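Local coordinates for Cd1 (Flavonifractor plautii, PDB 7D39), which probably acts as an FMN-dependent ene-reductase that starts the breakdown of flavones and flavonols in gut bacteria, at residues A[13-18]-A[84-89]; A[146-151]-A[174-179]; A[168-173]-A[191-196]. All blocks are in the same frame, centred on the assembly; numbering follows the deposited sequence.

Interaction 1: A[13-18]-A[84-89]; sequences GSNDGM and VFSTPI. With FMN (flavin mononucleotide), chain B.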
loop_
_atom_site.group_PDB
_atom_site.type_symbol
_atom_site.label_atom_id
_atom_site.label_comp_id
_atom_site.label_asym_id
_atom_site.label_seq_id
_atom_site.Cartn_x
_atom_site.Cartn_y
_atom_site.Cartn_z
ATOM N N GLY A 13 0.362 6.806 21.760
ATOM C CA GLY A 13 1.629 6.111 21.697
ATOM C C GLY A 13 2.615 6.800 20.776
ATOM O O GLY A 13 2.436 7.943 20.357
ATOM N N SER A 14 3.671 6.059 20.436
ATOM C CA SER A 14 4.755 6.627 19.644
ATOM C C SER A 14 4.342 6.886 18.194
ATOM O O SER A 14 4.743 7.893 17.599
ATOM C CB SER A 14 5.966 5.703 19.721
ATOM O OG SER A 14 6.437 5.617 21.073
ATOM N N ASN A 15 3.552 5.999 17.596
ATOM C CA ASN A 15 3.100 6.262 16.232
ATOM C C ASN A 15 2.233 7.519 16.159
ATOM O O ASN A 15 2.347 8.295 15.204
ATOM C CB ASN A 15 2.359 5.049 15.667
ATOM C CG ASN A 15 3.311 3.929 15.265
ATOM O OD1 ASN A 15 3.791 3.886 14.122
ATOM N ND2 ASN A 15 3.629 3.040 16.220
ATOM N N ASP A 16 1.355 7.730 17.150
ATOM C CA ASP A 16 0.585 8.970 17.202
ATOM C C ASP A 16 1.514 10.172 17.218
ATOM O O ASP A 16 1.333 11.124 16.450
ATOM C CB ASP A 16 -0.312 9.005 18.450
ATOM C CG ASP A 16 -1.584 8.165 18.319
ATOM O OD1 ASP A 16 -1.732 7.355 17.373
ATOM O OD2 ASP A 16 -2.452 8.302 19.201
ATOM N N GLY A 17 2.509 10.148 18.108
ATOM C CA GLY A 17 3.425 11.280 18.245
ATOM C C GLY A 17 4.189 11.580 16.970
ATOM O O GLY A 17 4.223 12.723 16.510
HETATM N N MSE A 18 4.794 10.555 16.371
HETATM C CA MSE A 18 5.535 10.719 15.124
HETATM C C MSE A 18 4.623 11.237 14.033
HETATM O O MSE A 18 5.010 12.076 13.210
HETATM C CB MSE A 18 6.162 9.395 14.675
HETATM C CG MSE A 18 7.145 8.842 15.673
HETATM SE SE MSE A 18 8.816 9.876 15.658
HETATM C CE MSE A 18 9.581 9.145 14.007
ATOM N N VAL A 84 0.141 10.979 5.449
ATOM C CA VAL A 84 1.238 10.451 6.248
ATOM C C VAL A 84 0.653 9.364 7.138
ATOM O O VAL A 84 -0.278 9.616 7.911
ATOM C CB VAL A 84 1.918 11.552 7.084
ATOM C CG1 VAL A 84 3.158 11.030 7.759
ATOM C CG2 VAL A 84 2.286 12.685 6.200
ATOM N N PHE A 85 1.160 8.162 7.018
ATOM C CA PHE A 85 0.659 7.000 7.673
ATOM C C PHE A 85 1.746 6.392 8.533
ATOM O O PHE A 85 2.733 5.930 8.029
ATOM C CB PHE A 85 0.221 6.008 6.608
ATOM C CG PHE A 85 -0.777 5.009 7.061
ATOM C CD1 PHE A 85 -1.807 4.646 6.246
ATOM C CD2 PHE A 85 -0.678 4.428 8.284
ATOM C CE1 PHE A 85 -2.718 3.734 6.651
ATOM C CE2 PHE A 85 -1.580 3.506 8.686
ATOM C CZ PHE A 85 -2.598 3.158 7.881
ATOM N N SER A 86 1.549 6.396 9.830
ATOM C CA SER A 86 2.456 5.774 10.761
ATOM C C SER A 86 1.953 4.451 11.312
ATOM O O SER A 86 0.929 4.400 11.877
ATOM C CB SER A 86 2.794 6.734 11.879
ATOM O OG SER A 86 3.872 6.331 12.632
ATOM N N THR A 87 2.695 3.382 11.135
ATOM C CA THR A 87 2.231 2.068 11.550
ATOM C C THR A 87 3.238 1.410 12.476
ATOM O O THR A 87 4.447 1.498 12.251
ATOM C CB THR A 87 1.994 1.144 10.344
ATOM O OG1 THR A 87 1.518 -0.129 10.805
ATOM C CG2 THR A 87 3.282 0.934 9.584
ATOM N N PRO A 88 2.769 0.771 13.542
ATOM C CA PRO A 88 3.633 -0.147 14.293
ATOM C C PRO A 88 4.148 -1.249 13.382
ATOM O O PRO A 88 3.563 -1.555 12.345
ATOM C CB PRO A 88 2.707 -0.725 15.368
ATOM C CG PRO A 88 1.478 0.100 15.342
ATOM C CD PRO A 88 1.382 0.782 14.031
ATOM N N ILE A 89 5.247 -1.860 13.795
ATOM C CA ILE A 89 5.776 -3.057 13.156
ATOM C C ILE A 89 5.352 -4.260 13.998
ATOM O O ILE A 89 5.610 -4.296 15.207
ATOM C CB ILE A 89 7.302 -2.986 13.018
ATOM C CG1 ILE A 89 7.695 -1.765 12.200
ATOM C CG2 ILE A 89 7.831 -4.281 12.404
ATOM C CD1 ILE A 89 9.178 -1.563 12.042
HETATM N N1 FMN B . 8.675 -4.490 16.953
HETATM C C2 FMN B . 9.643 -4.737 16.084
HETATM O O2 FMN B . 10.507 -3.856 16.112
HETATM N N3 FMN B . 9.647 -5.845 15.293
HETATM C C4 FMN B . 8.607 -6.707 15.376
HETATM O O4 FMN B . 8.473 -7.735 14.738
HETATM C C4A FMN B . 7.530 -6.445 16.343
HETATM N N5 FMN B . 6.498 -7.239 16.490
HETATM C C5A FMN B . 5.490 -7.002 17.329
HETATM C C6 FMN B . 4.407 -7.853 17.457
HETATM C C7 FMN B . 3.371 -7.585 18.342
HETATM C C7M FMN B . 2.205 -8.529 18.479
HETATM C C8 FMN B . 3.443 -6.370 19.190
HETATM C C8M FMN B . 2.341 -6.078 20.171
HETATM C C9 FMN B . 4.537 -5.531 19.063
HETATM C C9A FMN B . 5.548 -5.797 18.162
HETATM N N10 FMN B . 6.660 -4.954 18.058
HETATM C C10 FMN B . 7.630 -5.257 17.133
HETATM C "C1'" FMN B . 6.690 -3.740 18.865
HETATM C "C2'" FMN B . 5.813 -2.643 18.245
HETATM O "O2'" FMN B . 6.271 -2.219 16.976
HETATM C "C3'" FMN B . 5.651 -1.451 19.233
HETATM O "O3'" FMN B . 4.996 -1.848 20.405
HETATM C "C4'" FMN B . 4.958 -0.230 18.580
HETATM O "O4'" FMN B . 5.807 0.453 17.677
HETATM C "C5'" FMN B . 4.416 0.704 19.650
HETATM O "O5'" FMN B . 3.801 1.829 19.123
HETATM P P FMN B . 2.719 2.718 19.693
HETATM O O1P FMN B . 2.330 3.623 18.717
HETATM O O2P FMN B . 1.646 1.872 20.021
HETATM O O3P FMN B . 3.417 3.374 20.752
#
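N15 and S86 join in a buried, polar helix-to-strand contact at the phosphate end of the FMN site, in a flavodoxin-like fold. The start of helix 14-28 lies against strand 82-88, the middle strand of the five-stranded parallel sheet, with the two axes 7.8 Å apart and running nearly antiparallel (160°). N15 carries the contact because an amide can serve two neighbours at once. Its CG lies beside the backbone N (chi1 -76°), which sets the stem of the amide against the strand, and chi2 (-89°) then turns the amide. OD1 accepts from S86 OG at 2.9 Å, with the donor tilted somewhat from the carbonyl plane. ND2, from the other branch, gives a nearly straight bond of 2.9 Å to FMN O1P and a weak one to O5'. S86 thus acts as a second-shell residue: its small hydroxyl helps to fix which way the amide faces, OD1 to the serine and ND2 to the phosphate. P88 packs beside the nitrogen branch of the amide, with CG 3.7 Å from N15 ND2.

The phosphate sits on the helix N-terminus, where backbone N-H groups point outward: S14 N reaches O3P at 2.7 Å and N15 N reaches O1P. The helix end would probably help to balance the phosphate charge. G13, at the N-cap, suits this place since a side chain there would run into O3P. Further along the cofactor, I89 takes hold of the ribityl chain, its carbonyl O accepting from FMN O2' at 2.8 Å.

Interaction 2: A[146-151]-A[174-179]; sequences GSDWVT and FPWALS. With FMN (flavin mononucleotide), chain B.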
loop_
_atom_site.group_PDB
_atom_site.type_symbol
_atom_site.label_atom_id
_atom_site.label_comp_id
_atom_site.label_asym_id
_atom_site.label_seq_id
_atom_site.Cartn_x
_atom_site.Cartn_y
_atom_site.Cartn_z
ATOM N N GLY A 146 9.748 -1.910 17.930
ATOM C CA GLY A 146 10.486 -2.005 19.175
ATOM C C GLY A 146 11.911 -2.505 19.036
ATOM O O GLY A 146 12.758 -2.207 19.879
ATOM N N SER A 147 12.201 -3.261 17.975
ATOM C CA SER A 147 13.508 -3.910 17.829
ATOM C C SER A 147 14.104 -3.679 16.447
ATOM O O SER A 147 13.797 -2.679 15.801
ATOM C CB SER A 147 13.397 -5.413 18.083
ATOM O OG SER A 147 12.733 -6.056 17.005
ATOM N N ASP A 148 14.966 -4.588 15.984
ATOM C CA ASP A 148 15.456 -4.550 14.612
ATOM C C ASP A 148 14.790 -5.603 13.724
ATOM O O ASP A 148 15.265 -5.873 12.621
ATOM C CB ASP A 148 16.982 -4.706 14.584
ATOM C CG ASP A 148 17.453 -6.056 15.102
ATOM O OD1 ASP A 148 16.624 -6.830 15.613
ATOM O OD2 ASP A 148 18.668 -6.336 15.011
ATOM N N TRP A 149 13.696 -6.196 14.182
ATOM C CA TRP A 149 12.907 -7.116 13.364
ATOM C C TRP A 149 11.986 -6.274 12.492
ATOM O O TRP A 149 10.816 -6.054 12.811
ATOM C CB TRP A 149 12.099 -8.069 14.241
ATOM C CG TRP A 149 12.866 -9.074 15.040
ATOM C CD1 TRP A 149 14.164 -8.977 15.493
ATOM C CD2 TRP A 149 12.389 -10.350 15.475
ATOM N NE1 TRP A 149 14.507 -10.110 16.182
ATOM C CE2 TRP A 149 13.440 -10.972 16.175
ATOM C CE3 TRP A 149 11.182 -11.038 15.317
ATOM C CZ2 TRP A 149 13.304 -12.242 16.743
ATOM C CZ3 TRP A 149 11.055 -12.296 15.882
ATOM C CH2 TRP A 149 12.108 -12.881 16.581
ATOM N N VAL A 150 12.526 -5.797 11.371
ATOM C CA VAL A 150 11.867 -4.735 10.611
ATOM C C VAL A 150 12.002 -4.895 9.091
ATOM O O VAL A 150 11.885 -3.920 8.344
ATOM C CB VAL A 150 12.423 -3.374 11.059
ATOM C CG1 VAL A 150 12.291 -3.211 12.588
ATOM C CG2 VAL A 150 13.871 -3.258 10.647
ATOM N N THR A 151 12.213 -6.114 8.614
ATOM C CA THR A 151 12.664 -6.315 7.238
ATOM C C THR A 151 11.539 -6.405 6.211
ATOM O O THR A 151 11.828 -6.551 5.018
ATOM C CB THR A 151 13.514 -7.581 7.139
ATOM O OG1 THR A 151 12.813 -8.673 7.753
ATOM C CG2 THR A 151 14.825 -7.384 7.839
ATOM N N PHE A 174 11.784 2.876 11.550
ATOM C CA PHE A 174 12.404 3.285 12.817
ATOM C C PHE A 174 12.561 2.081 13.737
ATOM O O PHE A 174 11.646 1.752 14.506
ATOM C CB PHE A 174 11.593 4.380 13.507
ATOM C CG PHE A 174 11.491 5.656 12.712
ATOM C CD1 PHE A 174 12.459 6.638 12.831
ATOM C CD2 PHE A 174 10.428 5.865 11.845
ATOM C CE1 PHE A 174 12.366 7.813 12.107
ATOM C CE2 PHE A 174 10.329 7.035 11.120
ATOM C CZ PHE A 174 11.296 8.013 11.254
ATOM N N PRO A 175 13.705 1.403 13.712
ATOM C CA PRO A 175 13.929 0.298 14.645
ATOM C C PRO A 175 14.315 0.814 16.024
ATOM O O PRO A 175 14.663 1.983 16.207
ATOM C CB PRO A 175 15.075 -0.485 13.998
ATOM C CG PRO A 175 15.881 0.597 13.313
ATOM C CD PRO A 175 14.857 1.618 12.818
ATOM N N TRP A 176 14.202 -0.083 17.008
ATOM C CA TRP A 176 14.554 0.209 18.405
ATOM C C TRP A 176 13.889 1.490 18.884
ATOM O O TRP A 176 14.532 2.357 19.483
ATOM C CB TRP A 176 16.075 0.308 18.589
ATOM C CG TRP A 176 16.812 -0.911 18.140
ATOM C CD1 TRP A 176 17.626 -1.026 17.048
ATOM C CD2 TRP A 176 16.802 -2.197 18.768
ATOM N NE1 TRP A 176 18.118 -2.312 16.951
ATOM C CE2 TRP A 176 17.630 -3.050 17.994
ATOM C CE3 TRP A 176 16.178 -2.713 19.911
ATOM C CZ2 TRP A 176 17.848 -4.383 18.323
ATOM C CZ3 TRP A 176 16.390 -4.047 20.231
ATOM C CH2 TRP A 176 17.223 -4.864 19.440
ATOM N N ALA A 177 12.586 1.610 18.615
ATOM C CA ALA A 177 11.897 2.894 18.702
ATOM C C ALA A 177 10.865 2.967 19.829
ATOM O O ALA A 177 9.966 3.809 19.777
ATOM C CB ALA A 177 11.241 3.212 17.358
ATOM N N LEU A 178 10.980 2.121 20.856
ATOM C CA LEU A 178 10.052 2.206 21.977
ATOM C C LEU A 178 10.180 3.543 22.689
ATOM O O LEU A 178 9.181 4.100 23.157
ATOM C CB LEU A 178 10.289 1.069 22.970
ATOM C CG LEU A 178 9.783 -0.343 22.693
ATOM C CD1 LEU A 178 9.864 -1.154 23.975
ATOM C CD2 LEU A 178 8.374 -0.327 22.172
ATOM N N SER A 179 11.405 4.067 22.798
ATOM C CA SER A 179 11.645 5.349 23.453
ATOM C C SER A 179 11.842 6.485 22.455
ATOM O O SER A 179 12.477 7.489 22.786
ATOM C CB SER A 179 12.846 5.251 24.390
ATOM O OG SER A 179 12.529 4.471 25.533
HETATM N N1 FMN B . 8.675 -4.490 16.953
HETATM C C2 FMN B . 9.643 -4.737 16.084
HETATM O O2 FMN B . 10.507 -3.856 16.112
HETATM N N3 FMN B . 9.647 -5.845 15.293
HETATM C C4 FMN B . 8.607 -6.707 15.376
HETATM O O4 FMN B . 8.473 -7.735 14.738
HETATM C C4A FMN B . 7.530 -6.445 16.343
HETATM N N5 FMN B . 6.498 -7.239 16.490
HETATM C C5A FMN B . 5.490 -7.002 17.329
HETATM C C6 FMN B . 4.407 -7.853 17.457
HETATM C C7 FMN B . 3.371 -7.585 18.342
HETATM C C7M FMN B . 2.205 -8.529 18.479
HETATM C C8 FMN B . 3.443 -6.370 19.190
HETATM C C8M FMN B . 2.341 -6.078 20.171
HETATM C C9 FMN B . 4.537 -5.531 19.063
HETATM C C9A FMN B . 5.548 -5.797 18.162
HETATM N N10 FMN B . 6.660 -4.954 18.058
HETATM C C10 FMN B . 7.630 -5.257 17.133
HETATM C "C1'" FMN B . 6.690 -3.740 18.865
HETATM C "C2'" FMN B . 5.813 -2.643 18.245
HETATM O "O2'" FMN B . 6.271 -2.219 16.976
HETATM C "C3'" FMN B . 5.651 -1.451 19.233
HETATM O "O3'" FMN B . 4.996 -1.848 20.405
HETATM C "C4'" FMN B . 4.958 -0.230 18.580
HETATM O "O4'" FMN B . 5.807 0.453 17.677
HETATM C "C5'" FMN B . 4.416 0.704 19.650
HETATM O "O5'" FMN B . 3.801 1.829 19.123
HETATM P P FMN B . 2.719 2.718 19.693
HETATM O O1P FMN B . 2.330 3.623 18.717
HETATM O O2P FMN B . 1.646 1.872 20.021
HETATM O O3P FMN B . 3.417 3.374 20.752
HETATM O O HOH W 1 13.047 0.148 21.602
HETATM O O HOH W 2 20.231 -3.405 15.020
#
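Two torsions lay the indole of W176 over S147 and D148: chi1 (-56°) puts CG beside the backbone N and anti to the carbonyl carbon, and chi2 (110°) turns the ring over the chain. In S147, chi1 (72°) separately sends OG toward the flavin. The loops concerned follow strands 138-144 and 167-174 at the C-terminal edge of the flavodoxin-like sheet, where this fold holds its FMN. S147 CA makes a CH-pi contact with the six-membered ring of W176, 3.8 Å from its centroid, and D148 N lies over the same face nearer the rim. A tryptophan suits this place because a broad flat ring can lie over two successive residues on one face. W176 N also bonds to S147 O at 2.9 Å, coming from above the carbonyl plane, while V150 CG1 packs on P175 CB.

The inner side of 146-151 reads the pyrimidine end of the flavin. G146 N gives its proton to FMN N1 at 3.0 Å, S147 N gives its own to O2 at 2.6 Å, and W149 O accepts from N3 at 2.8 Å, a pattern that matches donors to acceptors around the ring. G146 suits the spot, as a CB would be crowded by FMN C1'. S147 OG accepts from W149 N in an ST turn, which shapes the loop. Water 1 links G146 O to L178 N. On the outer side D148 lies alongside W176, its CB 3.6 Å from NE1, and that NE1 donates to water 2 at the ring edge, 3.1 Å away.

Interaction 3: A[168-173]-A[191-196]; sequences VIDNEV and HQIGRN
D170 OD2 is gripped twice, by N196 ND2 at 2.8 Å and by water 3, also at 2.8 Å, whose other proton goes to I193 O. The contact lies in the last beta-alpha unit of the flavodoxin-like fold, where helix 184-202 returns nearly antiparallel across edge strand 167-174. N196 ND2 meets the syn lone pair of OD2 almost straight (167°), and carboxylate and amide planes are nearly coplanar. An aspartate fits here because its short chain places OD2, a charged acceptor, at N196. Its OD1 makes a long, weak ion pair with R189. An alanine here would probably leave N196 ND2 without its acceptor and water 3 tied to I193 O with one mate fewer.

Carbon contacts flank the bond. I193 is branched and long enough to span two strand residues: its CG1 lies beside the carboxylate, 3.9 Å from D170 OD2, while its CD1 reaches E172, the next residue on the same side of the strand. E172 meets I193 through CB and CG, while its OE2 forms a salt bridge with R189. I169 CG2 reaches N196 CB at 4.1 Å. The closest carbon contact joins I193 CD1 to E172 CB at 3.7 Å.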
loop_
_atom_site.group_PDB
_atom_site.type_symbol
_atom_site.label_atom_id
_atom_site.label_comp_id
_atom_site.label_asym_id
_atom_site.label_seq_id
_atom_site.Cartn_x
_atom_site.Cartn_y
_atom_site.Cartn_z
ATOM N N VAL A 168 4.612 7.618 -3.674
ATOM C CA VAL A 168 5.267 7.550 -2.373
ATOM C C VAL A 168 6.341 8.626 -2.281
ATOM O O VAL A 168 7.184 8.758 -3.169
ATOM C CB VAL A 168 5.864 6.150 -2.154
ATOM C CG1 VAL A 168 6.563 6.040 -0.791
ATOM C CG2 VAL A 168 4.788 5.096 -2.254
ATOM N N ILE A 169 6.341 9.387 -1.188
ATOM C CA ILE A 169 7.389 10.387 -1.035
ATOM C C ILE A 169 8.470 9.888 -0.080
ATOM O O ILE A 169 9.656 9.843 -0.438
ATOM C CB ILE A 169 6.806 11.739 -0.593
ATOM C CG1 ILE A 169 5.687 12.163 -1.550
ATOM C CG2 ILE A 169 7.906 12.804 -0.518
ATOM C CD1 ILE A 169 6.147 12.443 -2.984
ATOM N N ASP A 170 8.073 9.496 1.124
ATOM C CA ASP A 170 8.974 8.852 2.064
ATOM C C ASP A 170 8.404 7.506 2.494
ATOM O O ASP A 170 7.194 7.290 2.449
ATOM C CB ASP A 170 9.229 9.741 3.289
ATOM C CG ASP A 170 10.286 10.799 3.013
ATOM O OD1 ASP A 170 11.450 10.402 2.793
ATOM O OD2 ASP A 170 9.944 12.006 2.997
ATOM N N ASN A 171 9.297 6.588 2.906
ATOM C CA ASN A 171 8.901 5.256 3.354
ATOM C C ASN A 171 9.961 4.798 4.366
ATOM O O ASN A 171 10.864 4.014 4.084
ATOM C CB ASN A 171 8.761 4.287 2.181
ATOM C CG ASN A 171 8.172 2.992 2.595
ATOM O OD1 ASN A 171 7.976 2.755 3.780
ATOM N ND2 ASN A 171 7.880 2.128 1.631
ATOM N N GLU A 172 9.840 5.302 5.590
ATOM C CA GLU A 172 10.917 5.279 6.572
ATOM C C GLU A 172 10.646 4.233 7.651
ATOM O O GLU A 172 9.503 4.044 8.071
ATOM C CB GLU A 172 11.084 6.667 7.206
ATOM C CG GLU A 172 12.297 6.843 8.109
ATOM C CD GLU A 172 13.585 6.863 7.339
ATOM O OE1 GLU A 172 14.031 5.786 6.871
ATOM O OE2 GLU A 172 14.143 7.964 7.188
ATOM N N VAL A 173 11.710 3.564 8.102
ATOM C CA VAL A 173 11.640 2.545 9.142
ATOM C C VAL A 173 12.387 3.044 10.366
ATOM O O VAL A 173 13.514 3.539 10.245
ATOM C CB VAL A 173 12.239 1.205 8.677
ATOM C CG1 VAL A 173 12.362 0.260 9.865
ATOM C CG2 VAL A 173 11.365 0.591 7.646
ATOM N N HIS A 191 9.410 15.152 11.593
ATOM C CA HIS A 191 9.105 16.521 11.209
ATOM C C HIS A 191 9.467 16.788 9.744
ATOM O O HIS A 191 8.679 17.372 8.993
ATOM C CB HIS A 191 9.849 17.492 12.129
ATOM C CG HIS A 191 9.452 18.920 11.930
ATOM N ND1 HIS A 191 8.431 19.514 12.640
ATOM C CD2 HIS A 191 9.925 19.870 11.088
ATOM C CE1 HIS A 191 8.298 20.770 12.249
ATOM N NE2 HIS A 191 9.196 21.013 11.313
ATOM N N GLN A 192 10.674 16.398 9.325
ATOM C CA GLN A 192 11.067 16.602 7.932
ATOM C C GLN A 192 10.163 15.830 6.975
ATOM O O GLN A 192 9.781 16.344 5.913
ATOM C CB GLN A 192 12.520 16.194 7.720
ATOM C CG GLN A 192 13.046 16.601 6.369
ATOM C CD GLN A 192 13.176 18.118 6.234
ATOM O OE1 GLN A 192 13.680 18.790 7.134
ATOM N NE2 GLN A 192 12.695 18.663 5.116
ATOM N N ILE A 193 9.812 14.592 7.329
ATOM C CA ILE A 193 8.898 13.815 6.496
ATOM C C ILE A 193 7.586 14.570 6.302
ATOM O O ILE A 193 6.993 14.563 5.213
ATOM C CB ILE A 193 8.688 12.417 7.112
ATOM C CG1 ILE A 193 9.954 11.587 6.893
ATOM C CG2 ILE A 193 7.453 11.704 6.534
ATOM C CD1 ILE A 193 9.866 10.168 7.393
ATOM N N GLY A 194 7.133 15.270 7.340
ATOM C CA GLY A 194 5.921 16.067 7.209
ATOM C C GLY A 194 6.107 17.281 6.317
ATOM O O GLY A 194 5.192 17.671 5.581
ATOM N N ARG A 195 7.284 17.914 6.385
ATOM C CA ARG A 195 7.609 18.955 5.410
ATOM C C ARG A 195 7.568 18.392 3.989
ATOM O O ARG A 195 7.005 19.007 3.078
ATOM C CB ARG A 195 8.989 19.568 5.699
ATOM C CG ARG A 195 9.059 20.557 6.871
ATOM C CD ARG A 195 10.520 20.891 7.177
ATOM N NE ARG A 195 10.684 22.037 8.070
ATOM C CZ ARG A 195 11.779 22.279 8.795
ATOM N NH1 ARG A 195 12.810 21.439 8.745
ATOM N NH2 ARG A 195 11.841 23.354 9.578
ATOM N N ASN A 196 8.160 17.216 3.789
ATOM C CA ASN A 196 8.192 16.603 2.467
ATOM C C ASN A 196 6.791 16.349 1.920
ATOM O O ASN A 196 6.460 16.788 0.811
ATOM C CB ASN A 196 9.001 15.312 2.526
ATOM C CG ASN A 196 10.455 15.575 2.774
ATOM O OD1 ASN A 196 10.857 16.724 2.860
ATOM N ND2 ASN A 196 11.252 14.525 2.894
HETATM O O HOH W 3 7.246 12.789 3.083
#

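How the interactions relate
Interactions 1 and 2 hold opposite ends of one FMN: 13-18 takes the phosphate, 146-151 the pyrimidine end of the flavin, and I89 the ribityl chain between. Their centres are 12 Å apart and they touch directly, with M18 CE 3.4 Å from F174 CZ and I89 CD1 3.6 Å from V150 CG1. Interaction 3 stands back from the ligand, the E172 side chain being about 13 Å from FMN. It shares the parallel sheet with interaction 1, and strand 167-174 carries it directly into the 174-179 loop of interaction 2. V173 CG1, 3.8 Å from V150 CB and 4.3 Å from I89 CD1, connects all three.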